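Local coordinates for protein KLLA0F12672p (Kluyveromyces lactis, PDB 4M3O) that probably dephosphorylates the C-terminal heptapeptide repeats of RNA polymerase II as a zinc-binding phosphatase of the RPAP2 family, here represented by its N-terminal domain, at residues Q59-A62 / D63-Q66; K114-F117 / R118-Q121; V65-R68 / N69-K72; I35-L38 / I39-V43. All blocks are in the same frame, centred on the assembly; numbering follows the deposited sequence.

Contact 1 (Q59-A62 / D63-Q66); sequences QDYA and DLVQ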
loop_
_atom_site.group_PDB
_atom_site.type_symbol
_atom_site.label_atom_id
_atom_site.label_comp_id
_atom_site.label_asym_id
_atom_site.label_seq_id
_atom_site.Cartn_x
_atom_site.Cartn_y
_atom_site.Cartn_z
ATOM N N GLN A 59 -3.759 -4.396 8.429
ATOM C CA GLN A 59 -4.455 -5.455 7.735
ATOM C C GLN A 59 -4.699 -5.141 6.244
ATOM O O GLN A 59 -4.627 -6.028 5.442
ATOM C CB GLN A 59 -5.833 -5.715 8.368
ATOM C CG GLN A 59 -6.519 -6.952 7.738
ATOM C CD GLN A 59 -5.658 -8.178 7.935
ATOM O OE1 GLN A 59 -5.257 -8.456 9.056
ATOM N NE2 GLN A 59 -5.309 -8.867 6.851
ATOM N N ASP A 60 -5.040 -3.915 5.896
ATOM C CA ASP A 60 -5.178 -3.555 4.474
ATOM C C ASP A 60 -3.873 -3.724 3.743
ATOM O O ASP A 60 -3.870 -4.081 2.595
ATOM C CB ASP A 60 -5.558 -2.068 4.260
ATOM C CG ASP A 60 -6.869 -1.665 4.883
ATOM O OD1 ASP A 60 -7.769 -2.548 5.055
ATOM O OD2 ASP A 60 -6.965 -0.435 5.194
ATOM N N TYR A 61 -2.755 -3.426 4.413
ATOM C CA TYR A 61 -1.425 -3.650 3.843
ATOM C C TYR A 61 -1.148 -5.135 3.612
ATOM O O TYR A 61 -0.761 -5.508 2.509
ATOM C CB TYR A 61 -0.270 -3.018 4.676
ATOM C CG TYR A 61 1.076 -3.202 4.003
ATOM C CD1 TYR A 61 1.487 -2.384 2.918
ATOM C CD2 TYR A 61 1.931 -4.198 4.397
ATOM C CE1 TYR A 61 2.716 -2.543 2.304
ATOM C CE2 TYR A 61 3.150 -4.383 3.764
ATOM C CZ TYR A 61 3.532 -3.558 2.710
ATOM O OH TYR A 61 4.739 -3.798 2.120
ATOM N N ALA A 62 -1.367 -5.959 4.608
ATOM C CA ALA A 62 -1.264 -7.436 4.431
ATOM C C ALA A 62 -2.124 -7.943 3.285
ATOM O O ALA A 62 -1.677 -8.799 2.517
ATOM C CB ALA A 62 -1.649 -8.197 5.709
ATOM N N ASP A 63 -3.338 -7.415 3.137
ATOM C CA ASP A 63 -4.166 -7.819 2.027
ATOM C C ASP A 63 -3.605 -7.303 0.685
ATOM O O ASP A 63 -3.655 -8.030 -0.317
ATOM C CB ASP A 63 -5.600 -7.302 2.210
ATOM C CG ASP A 63 -6.254 -7.781 3.566
ATOM O OD1 ASP A 63 -5.809 -8.773 4.179
ATOM O OD2 ASP A 63 -7.202 -7.126 4.040
ATOM N N LEU A 64 -3.082 -6.058 0.675
ATOM C CA LEU A 64 -2.358 -5.541 -0.486
ATOM C C LEU A 64 -1.297 -6.554 -0.966
ATOM O O LEU A 64 -1.176 -6.864 -2.170
ATOM C CB LEU A 64 -1.737 -4.180 -0.151
ATOM C CG LEU A 64 -1.048 -3.363 -1.250
ATOM C CD1 LEU A 64 -0.599 -1.979 -0.835
ATOM C CD2 LEU A 64 0.178 -4.051 -1.768
ATOM N N VAL A 65 -0.506 -7.049 -0.028
ATOM C CA VAL A 65 0.571 -7.940 -0.337
ATOM C C VAL A 65 -0.019 -9.200 -0.976
ATOM O O VAL A 65 0.525 -9.734 -1.915
ATOM C CB VAL A 65 1.364 -8.288 0.961
ATOM C CG1 VAL A 65 2.262 -9.501 0.797
ATOM C CG2 VAL A 65 2.206 -7.097 1.439
ATOM N N GLN A 66 -1.101 -9.714 -0.414
ATOM C CA GLN A 66 -1.712 -10.950 -0.947
ATOM C C GLN A 66 -2.198 -10.735 -2.397
ATOM O O GLN A 66 -1.883 -11.471 -3.293
ATOM C CB GLN A 66 -2.928 -11.300 -0.093
ATOM C CG GLN A 66 -2.859 -12.673 0.504
ATOM C CD GLN A 66 -1.840 -12.769 1.617
ATOM O OE1 GLN A 66 -0.617 -12.820 1.390
ATOM N NE2 GLN A 66 -2.343 -12.824 2.848
#
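Q59-A62 and D63-Q66 are successive turns of helix 58-70, joined by four i to i+4 backbone hydrogen bonds, from D63 N to Q59 O through Q66 N to A62 O. One side-chain bond repeats the Q59-D63 spacing: Q59 NE2 donates to D63 OD1 at 2.7 Å. The donor N-H meets the syn side of the carboxylate, yet lies 35° out of its plane, while OD1 falls in the amide plane of Q59. Q59 can reach forward to D63 because its CG stands anti to the backbone N and the chain then bends at chi2, bringing the amide round to the carboxylate. This is an i to i+4 side-chain hydrogen bond on the outward side of an amphipathic helix, with Q59 exposed and D63 partly so. On the buried side, Y61 carries the contact. With CG anti to its N (chi1 -176°), the ring leans along the helix, and V65 CG2 comes to 3.7 Å from Y61 CE2, an oblique approach to the ring. L64 CD1 lies further off, 4.3 Å from Y61 CD1. The phenol oxygen of Y61 is hydrogen-bonded to S120 on helix 114-125, which fixes the far end of the ring, and the Y123 ring meets that of Y61 with the two planes steeply inclined.

Contact 2 (K114-F117 / R118-Q121); sequences KAHF and RCSQ. With ZN (zinc ion), chain C.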
loop_
_atom_site.group_PDB
_atom_site.type_symbol
_atom_site.label_atom_id
_atom_site.label_comp_id
_atom_site.label_asym_id
_atom_site.label_seq_id
_atom_site.Cartn_x
_atom_site.Cartn_y
_atom_site.Cartn_z
ATOM N N LYS A 114 14.865 -11.617 0.796
ATOM C CA LYS A 114 14.664 -11.441 2.231
ATOM C C LYS A 114 14.631 -9.921 2.605
ATOM O O LYS A 114 13.970 -9.471 3.576
ATOM C CB LYS A 114 15.786 -12.133 2.988
ATOM C CG LYS A 114 15.565 -12.231 4.485
ATOM C CD LYS A 114 16.900 -12.059 5.179
ATOM C CE LYS A 114 17.366 -10.601 5.108
ATOM N NZ LYS A 114 18.402 -10.336 6.134
ATOM N N ALA A 115 15.364 -9.165 1.828
ATOM C CA ALA A 115 15.524 -7.753 1.985
ATOM C C ALA A 115 14.134 -7.090 1.853
ATOM O O ALA A 115 13.726 -6.290 2.740
ATOM C CB ALA A 115 16.520 -7.240 0.936
ATOM N N HIS A 116 13.390 -7.487 0.821
ATOM C CA HIS A 116 12.020 -6.947 0.583
ATOM C C HIS A 116 11.021 -7.458 1.586
ATOM O O HIS A 116 10.146 -6.698 2.003
ATOM C CB HIS A 116 11.591 -7.070 -0.884
ATOM C CG HIS A 116 12.103 -5.946 -1.731
ATOM N ND1 HIS A 116 11.773 -5.773 -3.050
ATOM C CD2 HIS A 116 12.864 -4.869 -1.399
ATOM C CE1 HIS A 116 12.347 -4.673 -3.515
ATOM N NE2 HIS A 116 13.010 -4.102 -2.526
ATOM N N PHE A 117 11.166 -8.718 2.024
ATOM C CA PHE A 117 10.498 -9.155 3.264
ATOM C C PHE A 117 10.708 -8.156 4.455
ATOM O O PHE A 117 9.758 -7.722 5.053
ATOM C CB PHE A 117 10.949 -10.581 3.656
ATOM C CG PHE A 117 10.390 -11.059 4.954
ATOM C CD1 PHE A 117 9.059 -10.954 5.246
ATOM C CD2 PHE A 117 11.231 -11.636 5.894
ATOM C CE1 PHE A 117 8.555 -11.415 6.460
ATOM C CE2 PHE A 117 10.744 -12.076 7.092
ATOM C CZ PHE A 117 9.415 -12.004 7.384
ATOM N N ARG A 118 11.952 -7.799 4.755
ATOM C CA ARG A 118 12.250 -6.908 5.897
ATOM C C ARG A 118 11.743 -5.476 5.661
ATOM O O ARG A 118 11.229 -4.828 6.560
ATOM C CB ARG A 118 13.781 -6.935 6.199
ATOM C CG ARG A 118 14.332 -8.275 6.661
ATOM C CD ARG A 118 13.610 -8.747 7.936
ATOM N NE ARG A 118 14.394 -9.690 8.734
ATOM C CZ ARG A 118 13.889 -10.475 9.700
ATOM N NH1 ARG A 118 12.591 -10.521 9.981
ATOM N NH2 ARG A 118 14.694 -11.227 10.423
ATOM N N CYS A 119 11.909 -4.959 4.449
ATOM C CA CYS A 119 11.439 -3.615 4.137
ATOM C C CYS A 119 9.925 -3.522 4.317
ATOM O O CYS A 119 9.383 -2.514 4.796
ATOM C CB CYS A 119 11.822 -3.224 2.705
ATOM S SG CYS A 119 13.575 -3.044 2.371
ATOM N N SER A 120 9.258 -4.606 3.913
ATOM C CA SER A 120 7.830 -4.753 4.021
ATOM C C SER A 120 7.314 -4.813 5.452
ATOM O O SER A 120 6.371 -4.073 5.821
ATOM C CB SER A 120 7.327 -5.990 3.203
ATOM O OG SER A 120 5.893 -5.953 3.223
ATOM N N GLN A 121 7.922 -5.644 6.266
ATOM C CA GLN A 121 7.681 -5.661 7.711
ATOM C C GLN A 121 7.949 -4.285 8.414
ATOM O O GLN A 121 7.145 -3.800 9.220
ATOM C CB GLN A 121 8.723 -6.598 8.353
ATOM C CG GLN A 121 8.465 -8.055 8.084
ATOM C CD GLN A 121 9.402 -8.914 8.934
ATOM O OE1 GLN A 121 10.621 -8.757 8.898
ATOM N NE2 GLN A 121 8.825 -9.749 9.760
HETATM ZN ZN ZN C . 10.650 -7.238 -4.307
#
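H116 and C119 meet across one turn of helix 114-125, but the first shell of H116 is the metal: ND1 binds the zinc ion at 2.2 Å. C74, C79 and C112 supply the other three ligands through their sulfurs, making a zinc site of three cysteines and one histidine. The far nitrogen, NE2, is hydrogen-bonded to the E154 carboxylate, a second-shell contact that restrains the ring's rotation and probably polarises the imidazole. C119 SG lies near the ring plane at its edge, 4.2 Å from H116 CD2, and is not a ligand.

A second cluster forms on another side of the helix. The Q121 amide is stacked on one face of the F117 ring, its plane 24° from that of the ring; Q121 CD lies above the face, displaced toward its rim, and NE2 approaches F117 CZ to 3.3 Å. F117 has CG anti to its N, which swings the ring forward over the following turn. R118 NH1 donates to Q121 OE1 at 2.9 Å with an N-H...O angle of 166°, in the carbonyl plane and on a lone pair, thereby holding the amide's rotation. The guanidinium in turn lies 17° from the plane of the F117 ring, with NH1 3.8 Å from F117 CE2.

Beneath these groups run regular backbone bonds, including Q121 N to F117 O at 3.0 Å. Y107 meets the F117 ring with nearly parallel planes, and S120 OG is hydrogen-bonded to Y111 OH where helix 114-125 lies against helix 58-70, beside the zinc site.

Contact 3 (V65-R68 / N69-K72); sequences VQER and NLVK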
loop_
_atom_site.group_PDB
_atom_site.type_symbol
_atom_site.label_atom_id
_atom_site.label_comp_id
_atom_site.label_asym_id
_atom_site.label_seq_id
_atom_site.Cartn_x
_atom_site.Cartn_y
_atom_site.Cartn_z
ATOM N N VAL A 65 -0.506 -7.049 -0.028
ATOM C CA VAL A 65 0.571 -7.940 -0.337
ATOM C C VAL A 65 -0.019 -9.200 -0.976
ATOM O O VAL A 65 0.525 -9.734 -1.915
ATOM C CB VAL A 65 1.364 -8.288 0.961
ATOM C CG1 VAL A 65 2.262 -9.501 0.797
ATOM C CG2 VAL A 65 2.206 -7.097 1.439
ATOM N N GLN A 66 -1.101 -9.714 -0.414
ATOM C CA GLN A 66 -1.712 -10.950 -0.947
ATOM C C GLN A 66 -2.198 -10.735 -2.397
ATOM O O GLN A 66 -1.883 -11.471 -3.293
ATOM C CB GLN A 66 -2.928 -11.300 -0.093
ATOM C CG GLN A 66 -2.859 -12.673 0.504
ATOM C CD GLN A 66 -1.840 -12.769 1.617
ATOM O OE1 GLN A 66 -0.617 -12.820 1.390
ATOM N NE2 GLN A 66 -2.343 -12.824 2.848
ATOM N N GLU A 67 -2.990 -9.704 -2.585
ATOM C CA GLU A 67 -3.522 -9.369 -3.913
ATOM C C GLU A 67 -2.395 -9.130 -4.912
ATOM O O GLU A 67 -2.491 -9.563 -6.072
ATOM C CB GLU A 67 -4.410 -8.142 -3.800
ATOM C CG GLU A 67 -5.686 -8.119 -4.568
ATOM C CD GLU A 67 -6.554 -9.282 -4.242
ATOM O OE1 GLU A 67 -6.801 -10.050 -5.170
ATOM O OE2 GLU A 67 -6.950 -9.419 -3.070
ATOM N N ARG A 68 -1.290 -8.522 -4.469
ATOM C CA ARG A 68 -0.155 -8.339 -5.392
ATOM C C ARG A 68 0.484 -9.676 -5.790
ATOM O O ARG A 68 0.860 -9.906 -6.979
ATOM C CB ARG A 68 0.898 -7.379 -4.827
ATOM C CG ARG A 68 0.546 -5.890 -4.963
ATOM C CD ARG A 68 1.546 -5.017 -4.243
ATOM N NE ARG A 68 2.900 -5.120 -4.763
ATOM C CZ ARG A 68 3.345 -4.410 -5.793
ATOM N NH1 ARG A 68 2.508 -3.571 -6.426
ATOM N NH2 ARG A 68 4.618 -4.565 -6.206
ATOM N N ASN A 69 0.619 -10.561 -4.814
ATOM C CA ASN A 69 1.135 -11.881 -5.115
ATOM C C ASN A 69 0.247 -12.692 -6.154
ATOM O O ASN A 69 0.768 -13.360 -7.022
ATOM C CB ASN A 69 1.284 -12.677 -3.815
ATOM C CG ASN A 69 2.384 -12.144 -2.908
ATOM O OD1 ASN A 69 3.231 -11.302 -3.294
ATOM N ND2 ASN A 69 2.370 -12.632 -1.694
ATOM N N LEU A 70 -1.063 -12.570 -6.050
ATOM C CA LEU A 70 -2.012 -13.221 -6.989
ATOM C C LEU A 70 -1.863 -12.745 -8.411
ATOM O O LEU A 70 -2.308 -13.426 -9.298
ATOM C CB LEU A 70 -3.468 -12.982 -6.594
ATOM C CG LEU A 70 -3.875 -13.564 -5.249
ATOM C CD1 LEU A 70 -5.257 -13.055 -4.900
ATOM C CD2 LEU A 70 -3.913 -15.073 -5.371
ATOM N N VAL A 71 -1.288 -11.564 -8.623
ATOM C CA VAL A 71 -0.955 -11.111 -9.989
ATOM C C VAL A 71 0.586 -11.168 -10.225
ATOM O O VAL A 71 1.172 -10.491 -11.073
ATOM C CB VAL A 71 -1.560 -9.725 -10.236
ATOM C CG1 VAL A 71 -1.389 -9.293 -11.686
ATOM C CG2 VAL A 71 -3.048 -9.726 -9.864
ATOM N N LYS A 72 1.216 -12.030 -9.477
ATOM C CA LYS A 72 2.644 -12.267 -9.569
ATOM C C LYS A 72 3.532 -11.037 -9.325
ATOM O O LYS A 72 4.597 -10.884 -9.908
ATOM C CB LYS A 72 2.998 -12.997 -10.854
ATOM C CG LYS A 72 2.259 -14.332 -10.944
ATOM C CD LYS A 72 2.592 -15.056 -12.228
ATOM C CE LYS A 72 1.512 -16.076 -12.560
ATOM N NZ LYS A 72 1.832 -16.608 -13.902
#
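V65-R68 meets N69-K72 over the last turn of helix 58-70, where backbone hydrogen bonds do most of the work. N69 N binds V65 O at 3.0 Å and L70 N binds Q66 O at 3.1 Å, both regular i to i+4 bonds. The pattern then weakens: V71 N makes only a weak bond to E67 O, at 3.5 Å, and it also meets R68 O at 3.2 Å from well above the carbonyl plane.

The side chains touch lightly: E67 OE1 lies 3.4 Å from L70 CD1, because the E67 chain bends at chi2 (56°) and brings its carboxylate obliquely across the leucine.

R68 makes several polar contacts beyond the turn. Its chain, bent at chi3, leads to a group of acceptors: NH1 binds L38 O and forms a salt bridge with D42 OD1, NE binds C74 O, and a weak bond runs from NH2 to C79 O. Since C74 and C79 are zinc ligands, R68 probably helps position the loop that carries them.

The helix closes in a Schellman motif: K72 N donates to N69 O at 2.8 Å, R73 N returns to R68 O, and K72 is the C-prime residue with positive phi (59°).

Contact 4 (I35-L38 / I39-V43); sequences IDLL and ITKDV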
loop_
_atom_site.group_PDB
_atom_site.type_symbol
_atom_site.label_atom_id
_atom_site.label_comp_id
_atom_site.label_asym_id
_atom_site.label_seq_id
_atom_site.Cartn_x
_atom_site.Cartn_y
_atom_site.Cartn_z
ATOM N N ILE A 35 -6.170 0.136 -3.506
ATOM C CA ILE A 35 -5.647 -1.226 -3.630
ATOM C C ILE A 35 -5.604 -1.704 -5.073
ATOM O O ILE A 35 -4.565 -2.203 -5.551
ATOM C CB ILE A 35 -6.424 -2.180 -2.685
ATOM C CG1 ILE A 35 -5.946 -1.930 -1.239
ATOM C CG2 ILE A 35 -6.189 -3.617 -3.075
ATOM C CD1 ILE A 35 -6.999 -2.102 -0.160
ATOM N N ASP A 36 -6.684 -1.485 -5.795
ATOM C CA ASP A 36 -6.724 -1.780 -7.228
ATOM C C ASP A 36 -5.587 -1.103 -8.006
ATOM O O ASP A 36 -4.974 -1.727 -8.901
ATOM C CB ASP A 36 -8.059 -1.326 -7.837
ATOM C CG ASP A 36 -9.066 -2.472 -8.006
ATOM O OD1 ASP A 36 -10.223 -2.315 -7.547
ATOM O OD2 ASP A 36 -8.722 -3.513 -8.631
ATOM N N LEU A 37 -5.331 0.176 -7.705
ATOM C CA LEU A 37 -4.260 0.906 -8.376
ATOM C C LEU A 37 -2.935 0.279 -8.021
ATOM O O LEU A 37 -2.056 0.125 -8.883
ATOM C CB LEU A 37 -4.230 2.376 -7.939
ATOM C CG LEU A 37 -3.216 3.226 -8.723
ATOM C CD1 LEU A 37 -3.535 3.193 -10.217
ATOM C CD2 LEU A 37 -3.226 4.665 -8.209
ATOM N N LEU A 38 -2.786 -0.145 -6.763
ATOM C CA LEU A 38 -1.448 -0.666 -6.350
ATOM C C LEU A 38 -1.182 -2.133 -6.713
ATOM O O LEU A 38 -0.124 -2.668 -6.407
ATOM C CB LEU A 38 -1.246 -0.439 -4.852
ATOM C CG LEU A 38 -1.332 1.056 -4.468
ATOM C CD1 LEU A 38 -1.241 1.289 -2.985
ATOM C CD2 LEU A 38 -0.276 1.845 -5.218
ATOM N N ILE A 39 -2.138 -2.785 -7.355
ATOM C CA ILE A 39 -1.881 -4.111 -7.956
ATOM C C ILE A 39 -1.672 -4.076 -9.477
ATOM O O ILE A 39 -1.050 -4.997 -10.035
ATOM C CB ILE A 39 -2.980 -5.128 -7.608
ATOM C CG1 ILE A 39 -4.268 -4.758 -8.338
ATOM C CG2 ILE A 39 -3.129 -5.175 -6.095
ATOM C CD1 ILE A 39 -4.835 -5.906 -9.152
ATOM N N THR A 40 -2.188 -3.023 -10.126
ATOM C CA THR A 40 -1.990 -2.771 -11.544
ATOM C C THR A 40 -0.650 -2.118 -11.754
ATOM O O THR A 40 -0.015 -2.391 -12.767
ATOM C CB THR A 40 -3.112 -1.898 -12.138
ATOM O OG1 THR A 40 -3.370 -0.772 -11.287
ATOM C CG2 THR A 40 -4.344 -2.692 -12.191
ATOM N N LYS A 41 -0.204 -1.312 -10.774
ATOM C CA LYS A 41 1.043 -0.524 -10.856
ATOM C C LYS A 41 1.849 -0.637 -9.566
ATOM O O LYS A 41 1.288 -1.015 -8.519
ATOM C CB LYS A 41 0.723 0.963 -11.034
ATOM C CG LYS A 41 -0.006 1.253 -12.318
ATOM C CD LYS A 41 -0.474 2.692 -12.396
ATOM C CE LYS A 41 -0.978 2.969 -13.815
ATOM N NZ LYS A 41 -1.113 4.423 -14.076
ATOM N N ASP A 42 3.139 -0.294 -9.642
ATOM C CA ASP A 42 4.020 -0.299 -8.484
ATOM C C ASP A 42 4.202 1.133 -8.106
ATOM O O ASP A 42 3.979 2.007 -8.931
ATOM C CB ASP A 42 5.336 -0.980 -8.793
ATOM C CG ASP A 42 5.134 -2.387 -9.404
ATOM O OD1 ASP A 42 4.240 -3.138 -8.950
ATOM O OD2 ASP A 42 5.889 -2.753 -10.332
ATOM N N VAL A 43 4.609 1.373 -6.866
ATOM C CA VAL A 43 4.760 2.715 -6.309
ATOM C C VAL A 43 6.096 3.294 -6.752
ATOM O O VAL A 43 7.120 2.653 -6.683
ATOM C CB VAL A 43 4.720 2.698 -4.777
ATOM C CG1 VAL A 43 5.209 4.031 -4.217
ATOM C CG2 VAL A 43 3.306 2.330 -4.312
#
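L37 and K41 lie obliquely across each other at the end of helix 24-40, with L37 CD1 touching the aliphatic K41 CD at 3.8 Å. The leucine reaches there because its CG is anti to the backbone N, which carries the branch on toward the following turn, while the lysine runs out extended to a salt bridge between its NZ and E7. T40 stands at about a right angle to L37. Its hydroxyl is directed back at the preceding turn, with OG1 2.9 Å from L37 O and 3.0 Å from D36 O, one proton with two carbonyl oxygens within range. The chi1 of 47° that sets OG1 between N and C makes both distances possible.

On the buried side L38 lies obliquely against V43, CD2 to CG2 at 3.7 Å, across the bend where the helix ends. L38 CD1 also packs on L64 of helix 58-70. I39 projects from another side of the helix, its CG1 3.2 Å from D36 O, and its side chain rests on E67 and R68.

The backbone shows the helix fraying. Bonds from I39 N and T40 N are weak, being long or poorly angled, and only K41 N to L37 O, at 3.0 Å, is firm. K41 then leaves helical angles, and the chain passes into a short, weakly bonded strand at about 42-43, parallel to 2-3: a helix C-terminus leading straight into a small two-stranded sheet.

From the N terminus, contact 4 comes first, ending helix 24-40 and turning the chain into strand 42-43. Contact 1 follows on helix 58-70, and contact 3 takes over at V65 and Q66, which both share, to finish that helix. Contact 2 comes last, on helix 114-125. Each is local to one continuous stretch, so none encloses another; they stand in series apart from the overlap of contacts 1 and 3. Helix 58-70 lies between the others: it touches contact 4 through both contacts 1 and 3, and contact 2 through contact 1. Contacts 2 and 4 do not touch, their nearest atoms about 10 Å apart.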